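Local coordinates for protein macrophomate synthase intermolecular Diels-Alderase (Macrophoma commelinae, PDB 1IZC) that is an enzyme of the HpcH/HpaI aldolase/citrate lyase family that binds a magnesium ion, built as a parallel beta/alpha barrel and assembled from six copies, at residues Q244-V257 with E265-V277. The protein carries 1 engineered substitution. Sequence-based numbering, arbitrary orientation.
Sequences QRNGVPIFGGALSV and EQGYRAIAVQFDV
Ile250 lays its CG2 methyl over the centre of the Tyr268 ring, 3.7 Å from the centroid and almost on the ring normal, a CH-pi contact. CG1 of Ile250 lies beside the backbone N (chi1 -61°), which puts CG2 anti to that N and over the ring. Gly252 CA meets the edge of the same ring. Helix 230-245 covers this side through Phe239, which packs on Ile250, and Met236, which packs on Tyr268. Further along the Tyr268 face, Ile271 CG2 meets Ala254 CB at 3.8 Å. On the other face of the sheet, Ala270 CB sits over the middle of the Phe251 ring, and Leu32 of helix 28-37 also touches Phe251.

The backbones are parallel. Ile250 N donates to Gly267 O, and Ile250 O accepts from Arg269 N at 2.8 Å and weakly from Ala270 N at 3.4 Å. Ile250 O thus takes two N-H groups at a beta bulge, where the register shifts by one. The ladder then continues from Gly252 N to Ala270 O, from Ala272 N to Gly252 O and from Ala254 N to Ala272 O.

At the polar edge, extended Gln244 gives NE2 to Gln266 O at 2.7 Å. The bond is bent (135°), and NE2 lies above the carbonyl plane. Water 1 donates to Val248 O and weakly to Gly267 O.

Strands 250-253 and 271-275, joined through helix 260-265, form a beta-alpha-beta crossover, the seventh and eighth strands of a TIM barrel.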
loop_
_atom_site.group_PDB
_atom_site.type_symbol
_atom_site.label_atom_id
_atom_site.label_comp_id
_atom_site.label_asym_id
_atom_site.label_seq_id
_atom_site.Cartn_x
_atom_site.Cartn_y
_atom_site.Cartn_z
ATOM N N GLN A 244 -20.378 36.463 -13.890
ATOM C CA GLN A 244 -21.746 36.681 -14.378
ATOM C C GLN A 244 -21.832 37.332 -15.762
ATOM O O GLN A 244 -22.599 36.887 -16.616
ATOM C CB GLN A 244 -22.526 37.543 -13.374
ATOM C CG GLN A 244 -22.910 36.821 -12.083
ATOM C CD GLN A 244 -23.065 37.768 -10.899
ATOM O OE1 GLN A 244 -23.228 38.983 -11.068
ATOM N NE2 GLN A 244 -23.019 37.214 -9.692
ATOM N N ARG A 245 -21.047 38.379 -15.988
ATOM C CA ARG A 245 -21.111 39.075 -17.265
ATOM C C ARG A 245 -20.663 38.214 -18.444
ATOM O O ARG A 245 -21.124 38.408 -19.574
ATOM C CB ARG A 245 -20.280 40.363 -17.214
ATOM C CG ARG A 245 -18.814 40.196 -17.546
ATOM C CD ARG A 245 -18.162 41.558 -17.830
ATOM N NE ARG A 245 -18.094 42.359 -16.620
ATOM C CZ ARG A 245 -17.030 42.433 -15.822
ATOM N NH1 ARG A 245 -15.914 41.767 -16.104
ATOM N NH2 ARG A 245 -17.102 43.152 -14.713
ATOM N N ASN A 246 -19.773 37.257 -18.181
ATOM C CA ASN A 246 -19.253 36.384 -19.228
ATOM C C ASN A 246 -19.983 35.054 -19.350
ATOM O O ASN A 246 -19.607 34.205 -20.162
ATOM C CB ASN A 246 -17.750 36.149 -19.001
ATOM C CG ASN A 246 -16.915 37.375 -19.346
ATOM O OD1 ASN A 246 -16.733 37.703 -20.520
ATOM N ND2 ASN A 246 -16.417 38.065 -18.325
ATOM N N GLY A 247 -21.018 34.871 -18.537
ATOM C CA GLY A 247 -21.791 33.645 -18.578
ATOM C C GLY A 247 -21.015 32.447 -18.056
ATOM O O GLY A 247 -21.138 31.338 -18.591
ATOM N N VAL A 248 -20.219 32.679 -17.012
ATOM C CA VAL A 248 -19.407 31.622 -16.401
ATOM C C VAL A 248 -19.971 31.273 -15.026
ATOM O O VAL A 248 -20.110 32.140 -14.157
ATOM C CB VAL A 248 -17.938 32.079 -16.260
ATOM C CG1 VAL A 248 -17.095 30.972 -15.635
ATOM C CG2 VAL A 248 -17.386 32.418 -17.633
ATOM N N PRO A 249 -20.316 29.997 -14.807
ATOM C CA PRO A 249 -20.863 29.653 -13.492
ATOM C C PRO A 249 -19.782 29.639 -12.432
ATOM O O PRO A 249 -18.629 29.326 -12.720
ATOM C CB PRO A 249 -21.458 28.273 -13.719
ATOM C CG PRO A 249 -20.497 27.665 -14.702
ATOM C CD PRO A 249 -20.247 28.809 -15.678
ATOM N N ILE A 250 -20.155 29.981 -11.205
ATOM C CA ILE A 250 -19.193 29.979 -10.112
ATOM C C ILE A 250 -19.233 28.641 -9.378
ATOM O O ILE A 250 -20.300 28.037 -9.203
ATOM C CB ILE A 250 -19.479 31.122 -9.111
ATOM C CG1 ILE A 250 -19.358 32.473 -9.829
ATOM C CG2 ILE A 250 -18.490 31.060 -7.941
ATOM C CD1 ILE A 250 -19.782 33.660 -8.976
ATOM N N PHE A 251 -18.048 28.182 -8.982
ATOM C CA PHE A 251 -17.843 26.941 -8.239
ATOM C C PHE A 251 -17.404 27.381 -6.850
ATOM O O PHE A 251 -16.548 28.257 -6.723
ATOM C CB PHE A 251 -16.695 26.133 -8.841
ATOM C CG PHE A 251 -17.065 25.330 -10.043
ATOM C CD1 PHE A 251 -17.646 25.930 -11.158
ATOM C CD2 PHE A 251 -16.781 23.970 -10.084
ATOM C CE1 PHE A 251 -17.936 25.178 -12.302
ATOM C CE2 PHE A 251 -17.064 23.210 -11.216
ATOM C CZ PHE A 251 -17.643 23.816 -12.331
ATOM N N GLY A 252 -17.964 26.786 -5.805
ATOM C CA GLY A 252 -17.548 27.191 -4.473
ATOM C C GLY A 252 -18.021 26.242 -3.391
ATOM O O GLY A 252 -18.568 25.187 -3.687
ATOM N N GLY A 253 -17.822 26.631 -2.136
ATOM C CA GLY A 253 -18.239 25.790 -1.028
ATOM C C GLY A 253 -19.244 26.514 -0.160
ATOM O O GLY A 253 -19.334 27.733 -0.199
ATOM N N ALA A 254 -20.024 25.768 0.611
ATOM C CA ALA A 254 -20.997 26.388 1.493
ATOM C C ALA A 254 -20.606 26.067 2.930
ATOM O O ALA A 254 -20.707 24.919 3.350
ATOM C CB ALA A 254 -22.385 25.862 1.200
ATOM N N LEU A 255 -20.162 27.085 3.665
ATOM C CA LEU A 255 -19.757 26.929 5.062
ATOM C C LEU A 255 -20.879 26.257 5.847
ATOM O O LEU A 255 -20.634 25.432 6.728
ATOM C CB LEU A 255 -19.425 28.299 5.664
ATOM C CG LEU A 255 -18.352 29.102 4.915
ATOM C CD1 LEU A 255 -18.089 30.409 5.652
ATOM C CD2 LEU A 255 -17.066 28.280 4.805
ATOM N N SER A 256 -22.111 26.626 5.527
ATOM C CA SER A 256 -23.282 26.030 6.156
ATOM C C SER A 256 -24.272 25.817 5.022
ATOM O O SER A 256 -24.373 26.645 4.111
ATOM C CB SER A 256 -23.866 26.948 7.233
ATOM O OG SER A 256 -24.353 28.156 6.691
ATOM N N VAL A 257 -25.005 24.715 5.061
ATOM C CA VAL A 257 -25.929 24.429 3.980
ATOM C C VAL A 257 -27.008 25.492 3.773
ATOM O O VAL A 257 -27.511 25.651 2.661
ATOM C CB VAL A 257 -26.564 23.037 4.164
ATOM C CG1 VAL A 257 -27.299 22.622 2.900
ATOM C CG2 VAL A 257 -25.467 22.014 4.475
ATOM N N GLU A 265 -28.082 32.667 -5.848
ATOM C CA GLU A 265 -28.464 34.010 -6.295
ATOM C C GLU A 265 -27.238 34.774 -6.771
ATOM O O GLU A 265 -27.328 35.641 -7.646
ATOM C CB GLU A 265 -29.141 34.784 -5.155
ATOM C CG GLU A 265 -30.437 34.153 -4.681
ATOM C CD GLU A 265 -31.055 34.887 -3.499
ATOM O OE1 GLU A 265 -30.347 35.111 -2.490
ATOM O OE2 GLU A 265 -32.255 35.232 -3.579
ATOM N N GLN A 266 -26.094 34.441 -6.190
ATOM C CA GLN A 266 -24.828 35.073 -6.534
ATOM C C GLN A 266 -24.183 34.490 -7.789
ATOM O O GLN A 266 -23.157 34.988 -8.250
ATOM C CB GLN A 266 -23.850 34.946 -5.373
ATOM C CG GLN A 266 -24.238 35.734 -4.150
ATOM C CD GLN A 266 -23.272 35.514 -3.010
ATOM O OE1 GLN A 266 -22.066 35.734 -3.153
ATOM N NE2 GLN A 266 -23.793 35.077 -1.868
ATOM N N GLY A 267 -24.770 33.427 -8.329
ATOM C CA GLY A 267 -24.221 32.831 -9.530
ATOM C C GLY A 267 -23.510 31.499 -9.359
ATOM O O GLY A 267 -22.944 30.990 -10.322
ATOM N N TYR A 268 -23.518 30.930 -8.157
ATOM C CA TYR A 268 -22.857 29.634 -7.971
ATOM C C TYR A 268 -23.722 28.541 -8.589
ATOM O O TYR A 268 -24.925 28.499 -8.346
ATOM C CB TYR A 268 -22.663 29.307 -6.481
ATOM C CG TYR A 268 -21.649 30.174 -5.754
ATOM C CD1 TYR A 268 -21.784 31.558 -5.734
ATOM C CD2 TYR A 268 -20.589 29.605 -5.044
ATOM C CE1 TYR A 268 -20.904 32.359 -5.029
ATOM C CE2 TYR A 268 -19.693 30.405 -4.326
ATOM C CZ TYR A 268 -19.863 31.781 -4.328
ATOM O OH TYR A 268 -19.005 32.598 -3.622
ATOM N N ARG A 269 -23.116 27.653 -9.369
ATOM C CA ARG A 269 -23.866 26.558 -9.980
ATOM C C ARG A 269 -23.260 25.197 -9.646
ATOM O O ARG A 269 -23.734 24.166 -10.115
ATOM C CB ARG A 269 -23.968 26.755 -11.496
ATOM C CG ARG A 269 -24.703 28.042 -11.885
ATOM C CD ARG A 269 -26.201 27.973 -11.581
ATOM N NE ARG A 269 -26.863 29.232 -11.943
ATOM C CZ ARG A 269 -27.045 30.252 -11.110
ATOM N NH1 ARG A 269 -26.628 30.172 -9.855
ATOM N NH2 ARG A 269 -27.635 31.370 -11.536
ATOM N N ALA A 270 -22.207 25.201 -8.836
ATOM C CA ALA A 270 -21.573 23.950 -8.384
ATOM C C ALA A 270 -21.125 24.292 -6.981
ATOM O O ALA A 270 -20.224 25.114 -6.798
ATOM C CB ALA A 270 -20.382 23.587 -9.250
ATOM N N ILE A 271 -21.763 23.672 -5.990
ATOM C CA ILE A 271 -21.457 23.974 -4.599
ATOM C C ILE A 271 -21.101 22.732 -3.790
ATOM O O ILE A 271 -21.850 21.762 -3.789
ATOM C CB ILE A 271 -22.674 24.629 -3.909
ATOM C CG1 ILE A 271 -23.172 25.819 -4.742
ATOM C CG2 ILE A 271 -22.295 25.068 -2.494
ATOM C CD1 ILE A 271 -24.473 26.422 -4.211
ATOM N N ALA A 272 -19.957 22.770 -3.111
ATOM C CA ALA A 272 -19.561 21.652 -2.255
ATOM C C ALA A 272 -20.276 21.967 -0.941
ATOM O O ALA A 272 -19.964 22.968 -0.294
ATOM C CB ALA A 272 -18.059 21.652 -2.056
ATOM N N VAL A 273 -21.235 21.125 -0.563
ATOM C CA VAL A 273 -22.014 21.369 0.644
ATOM C C VAL A 273 -21.533 20.657 1.898
ATOM O O VAL A 273 -22.124 20.808 2.965
ATOM C CB VAL A 273 -23.510 21.038 0.410
ATOM C CG1 VAL A 273 -24.069 21.936 -0.713
ATOM C CG2 VAL A 273 -23.682 19.575 0.069
ATOM N N GLN A 274 -20.466 19.881 1.768
ATOM C CA GLN A 274 -19.894 19.171 2.910
ATOM C C GLN A 274 -18.438 18.884 2.528
ATOM O O GLN A 274 -18.101 18.822 1.344
ATOM C CB GLN A 274 -20.694 17.886 3.152
ATOM C CG GLN A 274 -20.791 17.390 4.592
ATOM C CD GLN A 274 -20.738 18.486 5.642
ATOM O OE1 GLN A 274 -19.655 18.901 6.060
ATOM N NE2 GLN A 274 -21.900 18.955 6.075
ATOM N N PHE A 275 -17.577 18.741 3.530
ATOM C CA PHE A 275 -16.154 18.494 3.314
ATOM C C PHE A 275 -15.852 17.297 4.201
ATOM O O PHE A 275 -16.179 17.309 5.396
ATOM C CB PHE A 275 -15.394 19.754 3.729
ATOM C CG PHE A 275 -16.087 21.019 3.277
ATOM C CD1 PHE A 275 -17.206 21.496 3.968
ATOM C CD2 PHE A 275 -15.716 21.646 2.093
ATOM C CE1 PHE A 275 -17.953 22.574 3.480
ATOM C CE2 PHE A 275 -16.453 22.726 1.591
ATOM C CZ PHE A 275 -17.576 23.189 2.285
ATOM N N ASP A 276 -15.259 16.251 3.633
ATOM C CA ASP A 276 -15.049 15.070 4.444
ATOM C C ASP A 276 -14.210 15.253 5.695
ATOM O O ASP A 276 -14.635 14.828 6.773
ATOM C CB ASP A 276 -14.578 13.868 3.585
ATOM C CG ASP A 276 -13.231 14.072 2.907
ATOM O OD1 ASP A 276 -12.632 15.165 2.976
ATOM O OD2 ASP A 276 -12.773 13.086 2.298
ATOM N N VAL A 277 -13.066 15.926 5.604
ATOM C CA VAL A 277 -12.231 16.083 6.796
ATOM C C VAL A 277 -12.875 16.933 7.892
ATOM O O VAL A 277 -13.021 16.492 9.044
ATOM C CB VAL A 277 -10.854 16.689 6.439
ATOM C CG1 VAL A 277 -10.034 16.907 7.702
ATOM C CG2 VAL A 277 -10.115 15.749 5.500
HETATM O O HOH W 1 -22.025 33.230 -12.626
HETATM O O HOH W 2 -21.883 22.946 4.775
#